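Local structure of L protein (CAS virus, 5MV0) at the interface of chains A and B. The protein is the viral RNA polymerase, whose N-terminal domain is the endonuclease of the cap-snatching machinery that supplies capped primers for viral transcription. Numbering follows the deposited sequence. Chains: chain A/B, L protein.

The interface of chains A and B. Residues chain A 116, 119-120, 123; chain B 69, 84.
B:His84 lies against one flank of the A:110-122 helix, with A:Lys116 over one face of its ring, A:Lys123 alongside, near CD2, and its backbone bonded to the end of that helix. It buries 91 Å² against chain A. The ammonium of A:Lys116 sits over the face of the imidazole, 3.7 Å from NZ to the ring centroid in a cation-pi arrangement, displaced toward ND1, with NZ 3.3 Å from B:His84 ND1. The lysine chain leaves the helix with CG anti to the backbone N and bends at chi2 (52°), which carries its tip one turn forward along the helix, to A:Asp120. There NZ makes a salt bridge and hydrogen bond with carboxylate OD1 of A:Asp120 at 3.0 Å, on the syn side and somewhat out of the carboxylate plane. The same OD1 rests 3.5 Å from B:His84 CB, and the carboxylate stands at 90° to the ring. A:Asp120 thus both touches the histidine and anchors the lysine that lies over its ring; the proximity of the carboxylate would be expected to moderate the repulsion should the imidazole be protonated. Toward CD2, A:Lys123 runs alongside B:His84, both side chains pointing the same way. Its CD lies 3.3 Å from the B:His84 carbonyl O, whereas its amine NZ stays 5.4 Å from B:His84 NE2, so that its aliphatic part makes this contact. At the backbone end of the same histidine, the B:His84 amide donates to the carbonyl O of A:Ser119, N to O 2.8 Å, in a nearly straight bond (160° at H) that arrives from above the carbonyl plane. This bond ties the loop of chain B to the last turn of the helix. Since the interface is two-fold symmetric, the patch recurs with the chains exchanged, although the structure alone does not establish a dimer in solution. A:Ser119 turns its hydroxyl back into its own helix, OG donating to A:Lys116 O at 2.8 Å.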
# COMPACT_ATOMS: atom_id res chain seq x y z
N LYS A 116 30.79 21.25 0.39
CA LYS A 116 29.47 21.26 -0.24
C LYS A 116 29.35 22.43 -1.22
O LYS A 116 28.84 22.27 -2.33
CB LYS A 116 28.38 21.34 0.84
CG LYS A 116 26.93 21.39 0.33
CD LYS A 116 26.61 20.26 -0.67
CE LYS A 116 25.13 20.31 -1.07
NZ LYS A 116 24.81 19.45 -2.24
N SER A 119 31.16 21.41 -4.31
CA SER A 119 30.45 20.43 -5.13
C SER A 119 29.27 21.06 -5.87
O SER A 119 28.98 20.68 -7.01
CB SER A 119 29.97 19.25 -4.28
OG SER A 119 28.91 19.65 -3.40
N ASP A 120 28.59 22.04 -5.25
CA ASP A 120 27.49 22.72 -5.92
C ASP A 120 28.00 23.66 -7.02
O ASP A 120 27.41 23.71 -8.10
CB ASP A 120 26.64 23.50 -4.90
CG ASP A 120 25.71 22.58 -4.06
OD1 ASP A 120 25.60 21.37 -4.36
OD2 ASP A 120 25.07 23.07 -3.11
N LYS A 123 29.04 21.88 -10.37
CA LYS A 123 27.99 21.48 -11.31
C LYS A 123 27.94 22.40 -12.53
O LYS A 123 27.64 21.96 -13.65
CB LYS A 123 26.60 21.52 -10.65
CG LYS A 123 26.41 20.65 -9.42
CD LYS A 123 24.92 20.46 -9.11
CE LYS A 123 24.26 21.78 -8.75
NZ LYS A 123 22.84 21.57 -8.31
N ASN B 69 29.69 12.02 -4.64
CA ASN B 69 30.79 12.12 -3.68
C ASN B 69 30.67 11.07 -2.58
O ASN B 69 31.68 10.47 -2.17
CB ASN B 69 30.86 13.52 -3.07
CG ASN B 69 31.59 14.49 -3.96
OD1 ASN B 69 32.67 14.19 -4.45
ND2 ASN B 69 30.99 15.66 -4.20
N HIS B 84 28.31 17.97 -7.35
CA HIS B 84 27.16 17.32 -6.73
C HIS B 84 26.32 16.63 -7.80
O HIS B 84 25.83 17.29 -8.73
CB HIS B 84 26.31 18.33 -5.97
CG HIS B 84 24.98 17.77 -5.53
ND1 HIS B 84 24.84 16.99 -4.40
CD2 HIS B 84 23.75 17.83 -6.10
CE1 HIS B 84 23.57 16.63 -4.27
NE2 HIS B 84 22.89 17.12 -5.29